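Predicted acetamidase/formamidase (PDB 3TKK) probably hydrolyses carbon-nitrogen bonds of linear amides such as acetamide or formamide, and binds zinc and calcium ions. Local coordinates at residues 256-260 against 261-265; 292-296 against 297-301. All coordinates share one frame; numbering follows the deposited sequence.

Contact 1 of 2, residues 256-260 against 261-265. With CA (calcium ion), chain E.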
loop_
_atom_site.group_PDB
_atom_site.type_symbol
_atom_site.label_atom_id
_atom_site.label_comp_id
_atom_site.label_asym_id
_atom_site.label_seq_id
_atom_site.Cartn_x
_atom_site.Cartn_y
_atom_site.Cartn_z
ATOM N N THR A 256 -1.405 23.690 10.831
ATOM C CA THR A 256 -2.763 23.675 11.365
ATOM C C THR A 256 -2.782 23.794 12.903
ATOM O O THR A 256 -1.768 23.713 13.530
ATOM C CB THR A 256 -3.612 22.402 10.944
ATOM O OG1 THR A 256 -3.315 21.262 11.768
ATOM C CG2 THR A 256 -3.423 22.025 9.536
ATOM N N ASP A 257 -3.967 23.905 13.493
ATOM C CA ASP A 257 -4.096 23.899 14.929
ATOM C C ASP A 257 -4.736 22.582 15.369
ATOM O O ASP A 257 -5.287 22.451 16.480
ATOM C CB ASP A 257 -4.914 25.112 15.378
ATOM C CG ASP A 257 -6.384 25.041 14.932
ATOM O OD1 ASP A 257 -6.783 24.037 14.262
ATOM O OD2 ASP A 257 -7.139 25.997 15.235
ATOM N N LEU A 258 -4.696 21.607 14.490
ATOM C CA LEU A 258 -5.238 20.282 14.889
ATOM C C LEU A 258 -4.315 19.724 15.980
ATOM O O LEU A 258 -3.069 19.848 15.876
ATOM C CB LEU A 258 -5.190 19.373 13.714
ATOM C CG LEU A 258 -6.424 18.928 12.931
ATOM C CD1 LEU A 258 -6.025 17.583 12.284
ATOM C CD2 LEU A 258 -7.744 18.744 13.785
ATOM N N SER A 259 -4.890 19.191 17.034
ATOM C CA SER A 259 -4.084 18.541 18.058
ATOM C C SER A 259 -3.444 17.264 17.499
ATOM O O SER A 259 -3.801 16.811 16.422
ATOM C CB SER A 259 -4.904 18.169 19.248
ATOM O OG SER A 259 -5.686 16.987 19.007
ATOM N N THR A 260 -2.508 16.702 18.249
ATOM C CA THR A 260 -1.848 15.498 17.811
ATOM C C THR A 260 -2.873 14.374 17.676
ATOM O O THR A 260 -2.768 13.539 16.738
ATOM C CB THR A 260 -0.810 15.015 18.827
ATOM O OG1 THR A 260 0.140 16.064 19.086
ATOM C CG2 THR A 260 -0.067 13.795 18.217
ATOM N N GLU A 261 -3.860 14.334 18.591
ATOM C CA GLU A 261 -4.756 13.187 18.542
ATOM C C GLU A 261 -5.746 13.402 17.406
ATOM O O GLU A 261 -6.127 12.429 16.757
ATOM C CB GLU A 261 -5.393 12.779 19.902
ATOM C CG GLU A 261 -5.330 13.625 21.042
ATOM C CD GLU A 261 -3.943 14.002 21.613
ATOM O OE1 GLU A 261 -3.282 13.248 22.397
ATOM O OE2 GLU A 261 -3.641 15.150 21.434
ATOM N N GLY A 262 -6.103 14.682 17.148
ATOM C CA GLY A 262 -6.861 15.053 15.952
ATOM C C GLY A 262 -6.105 14.538 14.680
ATOM O O GLY A 262 -6.680 13.876 13.830
ATOM N N ILE A 263 -4.820 14.819 14.615
ATOM C CA ILE A 263 -3.980 14.371 13.547
ATOM C C ILE A 263 -3.957 12.843 13.444
ATOM O O ILE A 263 -4.283 12.325 12.376
ATOM C CB ILE A 263 -2.568 14.971 13.670
ATOM C CG1 ILE A 263 -2.633 16.470 13.414
ATOM C CG2 ILE A 263 -1.599 14.299 12.689
ATOM C CD1 ILE A 263 -1.292 17.259 13.798
ATOM N N ALA A 264 -3.606 12.157 14.555
ATOM C CA ALA A 264 -3.454 10.714 14.531
ATOM C C ALA A 264 -4.754 10.008 14.152
ATOM O O ALA A 264 -4.741 9.012 13.360
ATOM C CB ALA A 264 -2.946 10.170 15.890
ATOM N N THR A 265 -5.876 10.491 14.698
ATOM C CA THR A 265 -7.142 9.785 14.424
ATOM C C THR A 265 -7.660 10.099 13.016
ATOM O O THR A 265 -8.294 9.227 12.340
ATOM C CB THR A 265 -8.230 10.083 15.444
ATOM O OG1 THR A 265 -8.462 11.487 15.521
ATOM C CG2 THR A 265 -7.857 9.510 16.881
HETATM CA CA CA E . -0.056 23.862 14.950
HETATM O O HOH W 1 -1.299 22.322 15.947
HETATM O O HOH W 2 0.787 23.477 16.774
#
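S259 caps the start of helix 260-270 through its hydroxyl. OG accepts from the backbone N of G262 at 3.0 Å in a nearly straight bond (168°). A second, weak bond comes to OG from E261 N. With chi1 at 77°, OG lies between the backbone N and carbonyl carbon, where it meets G262 N.

Backbone bonds then begin the regular helix. I263 N donates to S259 O at 2.9 Å, and A264 N to T260 O at 2.7 Å. E261 O accepts from both T265 N and T265 OG1, which reach it from opposite faces of its carbonyl plane.

The apolar contact is small. L258 crosses I263 at an angle, with CD1 lying 3.7 Å from I263 CG1. A249 and F252 of helix 237-255 also pack on I263.

Before the cap, T256 OG1 accepts from L258 N at 3.1 Å, an ST turn. T256 O binds the calcium ion at 2.2 Å, and K253 O is another ligand. Water 1 binds the same ion and donates to L258 O.

S259 OG thus satisfies G262 N and weakly engages E261 N, first-turn amides with no preceding helical carbonyl; calcium probably steadies the linker's start through T256 O and water 1.

Contact 2 of 2, residues 292-296 against 297-301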
loop_
_atom_site.group_PDB
_atom_site.type_symbol
_atom_site.label_atom_id
_atom_site.label_comp_id
_atom_site.label_asym_id
_atom_site.label_seq_id
_atom_site.Cartn_x
_atom_site.Cartn_y
_atom_site.Cartn_z
ATOM N N TRP A 292 -8.363 17.112 -0.835
ATOM C CA TRP A 292 -9.336 18.118 -0.330
ATOM C C TRP A 292 -9.243 18.246 1.220
ATOM O O TRP A 292 -9.611 19.261 1.831
ATOM C CB TRP A 292 -10.757 17.781 -0.782
ATOM C CG TRP A 292 -11.277 16.522 -0.187
ATOM C CD1 TRP A 292 -11.037 15.253 -0.605
ATOM C CD2 TRP A 292 -12.153 16.415 0.957
ATOM N NE1 TRP A 292 -11.652 14.358 0.249
ATOM C CE2 TRP A 292 -12.382 15.060 1.179
ATOM C CE3 TRP A 292 -12.763 17.355 1.808
ATOM C CZ2 TRP A 292 -13.202 14.608 2.201
ATOM C CZ3 TRP A 292 -13.583 16.904 2.819
ATOM C CH2 TRP A 292 -13.768 15.535 3.026
ATOM N N ILE A 293 -8.779 17.203 1.877
ATOM C CA ILE A 293 -8.472 17.318 3.308
ATOM C C ILE A 293 -7.355 18.329 3.567
ATOM O O ILE A 293 -7.522 19.274 4.341
ATOM C CB ILE A 293 -8.012 15.961 3.899
ATOM C CG1 ILE A 293 -8.967 14.822 3.544
ATOM C CG2 ILE A 293 -7.897 16.050 5.385
ATOM C CD1 ILE A 293 -9.792 14.402 4.644
ATOM N N LEU A 294 -6.209 18.206 2.906
ATOM C CA LEU A 294 -5.197 19.215 3.122
ATOM C C LEU A 294 -5.777 20.596 2.770
ATOM O O LEU A 294 -5.550 21.632 3.439
ATOM C CB LEU A 294 -3.993 19.006 2.196
ATOM C CG LEU A 294 -3.077 17.805 2.170
ATOM C CD1 LEU A 294 -1.744 18.218 2.700
ATOM C CD2 LEU A 294 -3.606 16.582 2.887
ATOM N N GLU A 295 -6.507 20.617 1.675
ATOM C CA GLU A 295 -7.106 21.873 1.183
ATOM C C GLU A 295 -7.980 22.491 2.274
ATOM O O GLU A 295 -7.892 23.675 2.547
ATOM C CB GLU A 295 -7.911 21.561 -0.072
ATOM C CG GLU A 295 -8.604 22.731 -0.766
ATOM C CD GLU A 295 -7.692 23.931 -0.929
ATOM O OE1 GLU A 295 -6.445 23.792 -0.902
ATOM O OE2 GLU A 295 -8.230 25.030 -1.082
ATOM N N SER A 296 -8.822 21.699 2.923
ATOM C CA SER A 296 -9.660 22.308 3.947
ATOM C C SER A 296 -8.822 23.035 4.969
ATOM O O SER A 296 -9.231 24.102 5.427
ATOM C CB SER A 296 -10.498 21.284 4.647
ATOM O OG SER A 296 -11.451 20.772 3.744
ATOM N N TYR A 297 -7.656 22.483 5.337
ATOM C CA TYR A 297 -6.870 23.126 6.400
ATOM C C TYR A 297 -5.887 24.047 5.819
ATOM O O TYR A 297 -4.867 24.354 6.458
ATOM C CB TYR A 297 -6.162 22.157 7.324
ATOM C CG TYR A 297 -7.040 21.217 8.105
ATOM C CD1 TYR A 297 -7.452 20.059 7.515
ATOM C CD2 TYR A 297 -7.417 21.451 9.436
ATOM C CE1 TYR A 297 -8.173 19.132 8.148
ATOM C CE2 TYR A 297 -8.220 20.479 10.126
ATOM C CZ TYR A 297 -8.588 19.324 9.433
ATOM O OH TYR A 297 -9.322 18.233 9.918
ATOM N N GLY A 298 -6.171 24.497 4.596
ATOM C CA GLY A 298 -5.390 25.554 3.990
ATOM C C GLY A 298 -3.934 25.160 3.799
ATOM O O GLY A 298 -3.053 26.035 3.748
ATOM N N ILE A 299 -3.683 23.840 3.695
ATOM C CA ILE A 299 -2.329 23.332 3.439
ATOM C C ILE A 299 -1.991 23.318 1.945
ATOM O O ILE A 299 -2.464 22.449 1.200
ATOM C CB ILE A 299 -2.113 21.916 4.074
ATOM C CG1 ILE A 299 -2.417 21.949 5.569
ATOM C CG2 ILE A 299 -0.685 21.487 3.910
ATOM C CD1 ILE A 299 -1.998 20.699 6.283
ATOM N N ARG A 300 -1.183 24.283 1.491
ATOM C CA ARG A 300 -0.735 24.284 0.090
ATOM C C ARG A 300 0.719 24.693 -0.039
ATOM O O ARG A 300 1.113 25.797 0.337
ATOM C CB ARG A 300 -1.634 25.163 -0.769
ATOM C CG ARG A 300 -2.084 26.367 -0.028
ATOM C CD ARG A 300 -3.104 27.195 -0.785
ATOM N NE ARG A 300 -3.900 27.873 0.227
ATOM C CZ ARG A 300 -5.150 27.547 0.532
ATOM N NH1 ARG A 300 -5.780 26.596 -0.139
ATOM N NH2 ARG A 300 -5.774 28.187 1.499
ATOM N N PHE A 301 1.543 23.781 -0.538
ATOM C CA PHE A 301 2.954 24.085 -0.625
ATOM C C PHE A 301 3.184 25.064 -1.761
ATOM O O PHE A 301 3.906 26.084 -1.603
ATOM C CB PHE A 301 3.743 22.832 -0.934
ATOM C CG PHE A 301 3.222 21.611 -0.270
ATOM C CD1 PHE A 301 2.748 20.561 -1.014
ATOM C CD2 PHE A 301 3.210 21.516 1.115
ATOM C CE1 PHE A 301 2.263 19.454 -0.399
ATOM C CE2 PHE A 301 2.758 20.407 1.727
ATOM C CZ PHE A 301 2.264 19.374 0.985
ATOM O OXT PHE A 301 2.649 24.801 -2.862
HETATM O O HOH W 3 -4.405 22.349 -0.909
#
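L294 and I299 meet where helix 291-296 ends in a Schellman motif. I299 N donates to L294 O at 2.9 Å, and G298 N donates to E295 O at 2.8 Å. G298 is the C-prime residue, and its positive phi of 62° is one that glycine readily takes. Y297 N makes two weak bonds, to I293 O and L294 O. W292 O is held twice, by S296 N and by S296 OG.

The E295 carboxylate forms a salt bridge with R300, OE1 to NH1 at 3.0 Å. A weak bond also runs from NH1 to OE2. The carboxylate comes to the guanidinium edge, with the two planes 56° apart. Water 3 donates to I299 O and lies unusually close to E295 OE1, at 2.5 Å, a doubtful bridge at that length.

On the apolar side, L294 CD1 touches I299 CG2 at 3.6 Å. The Y297 ring lies alongside I293 and turns an edge to I293 O, with CD1 at 3.3 Å. CG of Y297 is beside its own backbone N (chi1 -61°), which sends the ring back along the helix.

L294 and I299 pack on F252 of helix 237-255, and I293 and Y297 on L266 of helix 260-270. Y297 also makes a cation-pi contact with K125 of the second subunit. Helix 291-296 follows directly on strand 283-290.

In the fold
Contact 1 opens a helix and contact 2 closes one, and their centres lie 14 Å apart. They touch directly through apolar groups. T256 CG2 packs on Y297 CB at 3.5 Å and on I299 CD1 at 3.8 Å. L258 CG meets Y297 CE2 at 3.7 Å. T256 and L258 of the calcium-bound linker therefore pack against residues just after helix 291-296. The nearest atom of the I299 side chain is about 9 Å from this calcium ion. Both contacts also reach the second subunit. They lie away from the zinc site of C39, D184, H186 and E200 and from its neighbouring calcium, which D184 also binds.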